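Local coordinates for protein GMP reductase (Trypanosoma brucei brucei, PDB 6JIG) that probably catalyses the irreversible NADPH-dependent deamination of GMP to IMP, and carries a paired CBS domain that binds guanine nucleotides, at residues S8-I20 against A326-T338. The protein carries 1 engineered substitution. Residues are numbered along the deposited sequence; the frame is centred on the assembly and turned at random.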
loop_
_atom_site.group_PDB
_atom_site.type_symbol
_atom_site.label_atom_id
_atom_site.label_comp_id
_atom_site.label_asym_id
_atom_site.label_seq_id
_atom_site.Cartn_x
_atom_site.Cartn_y
_atom_site.Cartn_z
ATOM N N SER A 8 30.549 -7.144 28.779
ATOM C CA SER A 8 31.083 -8.497 28.920
ATOM C C SER A 8 30.210 -9.572 28.278
ATOM O O SER A 8 30.604 -10.743 28.263
ATOM C CB SER A 8 31.280 -8.834 30.397
ATOM O OG SER A 8 30.035 -9.137 31.013
ATOM N N ILE A 9 29.042 -9.214 27.760
ATOM C CA ILE A 9 28.148 -10.163 27.101
ATOM C C ILE A 9 28.706 -10.484 25.715
ATOM O O ILE A 9 28.938 -9.567 24.911
ATOM C CB ILE A 9 26.721 -9.596 27.046
ATOM C CG1 ILE A 9 26.199 -9.382 28.482
ATOM C CG2 ILE A 9 25.799 -10.515 26.256
ATOM C CD1 ILE A 9 24.863 -8.674 28.576
ATOM N N PRO A 10 28.935 -11.758 25.389
ATOM C CA PRO A 10 29.478 -12.097 24.070
ATOM C C PRO A 10 28.437 -11.917 22.979
ATOM O O PRO A 10 27.232 -11.937 23.216
ATOM C CB PRO A 10 29.861 -13.571 24.222
ATOM C CG PRO A 10 28.785 -14.090 25.150
ATOM C CD PRO A 10 28.536 -12.964 26.145
ATOM N N THR A 11 28.919 -11.770 21.750
ATOM C CA THR A 11 28.039 -11.576 20.607
ATOM C C THR A 11 27.902 -12.885 19.842
ATOM O O THR A 11 28.906 -13.515 19.505
ATOM C CB THR A 11 28.574 -10.472 19.693
ATOM O OG1 THR A 11 28.434 -9.223 20.370
ATOM C CG2 THR A 11 27.777 -10.414 18.392
ATOM N N GLY A 12 26.665 -13.296 19.575
ATOM C CA GLY A 12 26.410 -14.481 18.771
ATOM C C GLY A 12 26.045 -14.087 17.351
ATOM O O GLY A 12 25.426 -13.054 17.120
ATOM N N LEU A 13 26.435 -14.922 16.394
ATOM C CA LEU A 13 26.213 -14.646 14.983
ATOM C C LEU A 13 25.230 -15.646 14.402
ATOM O O LEU A 13 25.210 -16.818 14.800
ATOM C CB LEU A 13 27.522 -14.728 14.195
ATOM C CG LEU A 13 28.644 -13.849 14.736
ATOM C CD1 LEU A 13 29.905 -14.122 13.933
ATOM C CD2 LEU A 13 28.250 -12.394 14.662
ATOM N N THR A 14 24.435 -15.189 13.442
ATOM C CA THR A 14 23.619 -16.103 12.656
ATOM C C THR A 14 24.122 -16.132 11.214
ATOM O O THR A 14 25.117 -15.479 10.867
ATOM C CB THR A 14 22.136 -15.727 12.728
ATOM O OG1 THR A 14 21.371 -16.818 12.204
ATOM C CG2 THR A 14 21.861 -14.466 11.908
ATOM N N TYR A 15 23.429 -16.903 10.364
ATOM C CA TYR A 15 23.904 -17.090 8.990
ATOM C C TYR A 15 24.007 -15.760 8.258
ATOM O O TYR A 15 24.996 -15.506 7.561
ATOM C CB TYR A 15 22.987 -18.031 8.217
ATOM C CG TYR A 15 22.920 -19.410 8.833
ATOM C CD1 TYR A 15 24.080 -20.144 9.044
ATOM C CD2 TYR A 15 21.708 -19.964 9.226
ATOM C CE1 TYR A 15 24.030 -21.413 9.612
ATOM C CE2 TYR A 15 21.651 -21.249 9.801
ATOM C CZ TYR A 15 22.819 -21.952 9.987
ATOM O OH TYR A 15 22.803 -23.209 10.539
ATOM N N ASP A 16 22.996 -14.897 8.407
ATOM C CA ASP A 16 23.015 -13.602 7.727
ATOM C C ASP A 16 24.104 -12.662 8.234
ATOM O O ASP A 16 24.274 -11.578 7.652
ATOM C CB ASP A 16 21.661 -12.905 7.856
ATOM C CG ASP A 16 20.660 -13.394 6.842
ATOM O OD1 ASP A 16 21.055 -14.147 5.924
ATOM O OD2 ASP A 16 19.473 -13.031 6.965
ATOM N N ASP A 17 24.837 -13.023 9.288
ATOM C CA ASP A 17 25.930 -12.179 9.758
ATOM C C ASP A 17 27.252 -12.431 9.038
ATOM O O ASP A 17 28.190 -11.652 9.224
ATOM C CB ASP A 17 26.168 -12.373 11.262
ATOM C CG ASP A 17 25.081 -11.720 12.130
ATOM O OD1 ASP A 17 24.804 -10.514 11.943
ATOM O OD2 ASP A 17 24.505 -12.415 13.000
ATOM N N VAL A 18 27.387 -13.506 8.259
ATOM C CA VAL A 18 28.696 -13.861 7.723
ATOM C C VAL A 18 28.604 -14.235 6.248
ATOM O O VAL A 18 27.535 -14.543 5.714
ATOM C CB VAL A 18 29.361 -15.014 8.526
ATOM C CG1 VAL A 18 29.568 -14.599 9.989
ATOM C CG2 VAL A 18 28.515 -16.284 8.464
ATOM N N LEU A 19 29.754 -14.167 5.585
ATOM C CA LEU A 19 29.953 -14.774 4.271
ATOM C C LEU A 19 31.136 -15.715 4.344
ATOM O O LEU A 19 32.018 -15.541 5.183
ATOM C CB LEU A 19 30.231 -13.719 3.197
ATOM C CG LEU A 19 29.128 -12.700 2.984
ATOM C CD1 LEU A 19 29.702 -11.577 2.123
ATOM C CD2 LEU A 19 27.934 -13.355 2.301
ATOM N N ILE A 20 31.145 -16.716 3.459
ATOM C CA ILE A 20 32.298 -17.597 3.289
ATOM C C ILE A 20 33.358 -16.873 2.464
ATOM O O ILE A 20 33.078 -16.385 1.369
ATOM C CB ILE A 20 31.884 -18.909 2.616
ATOM C CG1 ILE A 20 30.926 -19.681 3.530
ATOM C CG2 ILE A 20 33.123 -19.751 2.242
ATOM C CD1 ILE A 20 30.162 -20.794 2.776
ATOM N N ALA A 326 14.790 -17.138 25.204
ATOM C CA ALA A 326 15.993 -17.954 25.205
ATOM C C ALA A 326 16.367 -18.381 23.791
ATOM O O ALA A 326 15.503 -18.548 22.927
ATOM C CB ALA A 326 15.807 -19.218 26.060
ATOM N N GLY A 327 17.653 -18.601 23.581
ATOM C CA GLY A 327 18.149 -19.005 22.280
ATOM C C GLY A 327 19.602 -18.601 22.113
ATOM O O GLY A 327 20.203 -17.954 22.971
ATOM N N VAL A 328 20.169 -19.034 20.989
ATOM C CA VAL A 328 21.538 -18.691 20.605
ATOM C C VAL A 328 21.532 -18.496 19.095
ATOM O O VAL A 328 20.997 -19.350 18.373
ATOM C CB VAL A 328 22.551 -19.782 21.000
ATOM C CG1 VAL A 328 23.971 -19.377 20.549
ATOM C CG2 VAL A 328 22.536 -20.045 22.487
ATOM N N PRO A 329 22.090 -17.396 18.582
ATOM C CA PRO A 329 22.185 -17.220 17.129
ATOM C C PRO A 329 22.851 -18.434 16.501
ATOM O O PRO A 329 23.842 -18.951 17.015
ATOM C CB PRO A 329 23.038 -15.948 16.988
ATOM C CG PRO A 329 22.631 -15.144 18.262
ATOM C CD PRO A 329 22.595 -16.228 19.323
ATOM N N GLN A 330 22.288 -18.896 15.385
ATOM C CA GLN A 330 22.500 -20.296 15.004
ATOM C C GLN A 330 23.922 -20.573 14.523
ATOM O O GLN A 330 24.437 -21.678 14.739
ATOM C CB GLN A 330 21.484 -20.706 13.936
ATOM C CG GLN A 330 21.629 -22.167 13.446
ATOM C CD GLN A 330 21.184 -23.215 14.475
ATOM O OE1 GLN A 330 21.169 -22.970 15.682
ATOM N NE2 GLN A 330 20.821 -24.398 13.981
ATOM N N LEU A 331 24.587 -19.607 13.878
ATOM C CA LEU A 331 25.956 -19.883 13.450
ATOM C C LEU A 331 26.860 -20.097 14.651
ATOM O O LEU A 331 27.669 -21.037 14.673
ATOM C CB LEU A 331 26.507 -18.764 12.557
ATOM C CG LEU A 331 27.871 -19.116 11.953
ATOM C CD1 LEU A 331 27.697 -19.844 10.617
ATOM C CD2 LEU A 331 28.769 -17.876 11.768
ATOM N N SER A 332 26.713 -19.263 15.679
ATOM C CA SER A 332 27.537 -19.428 16.871
ATOM C C SER A 332 27.200 -20.735 17.584
ATOM O O SER A 332 28.071 -21.354 18.200
ATOM C CB SER A 332 27.334 -18.249 17.829
ATOM O OG SER A 332 27.854 -17.045 17.285
ATOM N N ALA A 333 25.928 -21.144 17.554
ATOM C CA ALA A 333 25.555 -22.394 18.221
ATOM C C ALA A 333 26.210 -23.585 17.534
ATOM O O ALA A 333 26.739 -24.490 18.196
ATOM C CB ALA A 333 24.035 -22.560 18.229
ATOM N N VAL A 334 26.197 -23.586 16.202
ATOM C CA VAL A 334 26.848 -24.646 15.432
ATOM C C VAL A 334 28.352 -24.651 15.696
ATOM O O VAL A 334 28.960 -25.704 15.922
ATOM C CB VAL A 334 26.522 -24.478 13.938
ATOM C CG1 VAL A 334 27.343 -25.471 13.064
ATOM C CG2 VAL A 334 25.018 -24.659 13.710
ATOM N N LEU A 335 28.981 -23.475 15.654
ATOM C CA LEU A 335 30.417 -23.404 15.911
ATOM C C LEU A 335 30.764 -23.981 17.272
ATOM O O LEU A 335 31.708 -24.770 17.400
ATOM C CB LEU A 335 30.900 -21.958 15.826
ATOM C CG LEU A 335 31.043 -21.311 14.444
ATOM C CD1 LEU A 335 31.272 -19.814 14.619
ATOM C CD2 LEU A 335 32.189 -21.920 13.645
ATOM N N ALA A 336 30.016 -23.593 18.306
ATOM C CA ALA A 336 30.377 -24.019 19.650
ATOM C C ALA A 336 30.099 -25.501 19.837
ATOM O O ALA A 336 30.893 -26.217 20.454
ATOM C CB ALA A 336 29.614 -23.197 20.698
ATOM N N CYS A 337 28.974 -25.979 19.312
ATOM C CA CYS A 337 28.625 -27.371 19.553
ATOM C C CYS A 337 29.522 -28.312 18.762
ATOM O O CYS A 337 29.906 -29.378 19.268
ATOM C CB CYS A 337 27.157 -27.620 19.209
ATOM S SG CYS A 337 25.991 -26.840 20.355
ATOM N N THR A 338 29.876 -27.938 17.530
ATOM C CA THR A 338 30.657 -28.863 16.716
ATOM C C THR A 338 32.107 -28.910 17.161
ATOM O O THR A 338 32.773 -29.923 16.937
ATOM C CB THR A 338 30.580 -28.526 15.219
ATOM O OG1 THR A 338 31.117 -27.218 14.957
ATOM C CG2 THR A 338 29.137 -28.636 14.717
HETATM O O HOH W 1 20.441 -24.566 11.046
#
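Leu331, in the first turn of helix 330-344, packs against Leu13, Tyr15 and Val18. Its two methyls meet different partners. Leu331 CD1 lies by the Tyr15 ring, 4.0 Å from Tyr15 CD1. Leu331 CD2 meets Val18 tip to tip, 3.7 Å from Val18 CG2, and also approaches Leu13 CB. CG sits anti to the backbone N of Leu331 (chi1 -173°), which sends the two methyls out toward Tyr15 and Val18. Tyr15 runs beside Gln330, pointing the same way, with ring and amide planes 88° apart. Tyr15 OH lies 3.3 Å from Gln330 CG. One water, in the plane of the Tyr15 ring at its edge, is 2.8 Å from Tyr15 OH and accepts a bond from Gln330 NE2. That NE2 also bonds to Ile310 O, at the end of barrel strand 307-310. The helix belongs to the closed eight-stranded TIM barrel of the IMPDH/GMPR family and links strands 307-310 and 348-351. Segment 8-20 passes over the start of this helix. Leu13 is held there through its backbone. Leu13 N gives a nearly straight bond (170°) to Ser332 OG at 2.7 Å, and Leu13 O accepts from Ser332 N at 3.0 Å. Pro329, the N-cap residue, packs its CB 3.2 Å from Leu13 O. Ser332 OG also bonds to Ser6 OG of a neighbouring subunit.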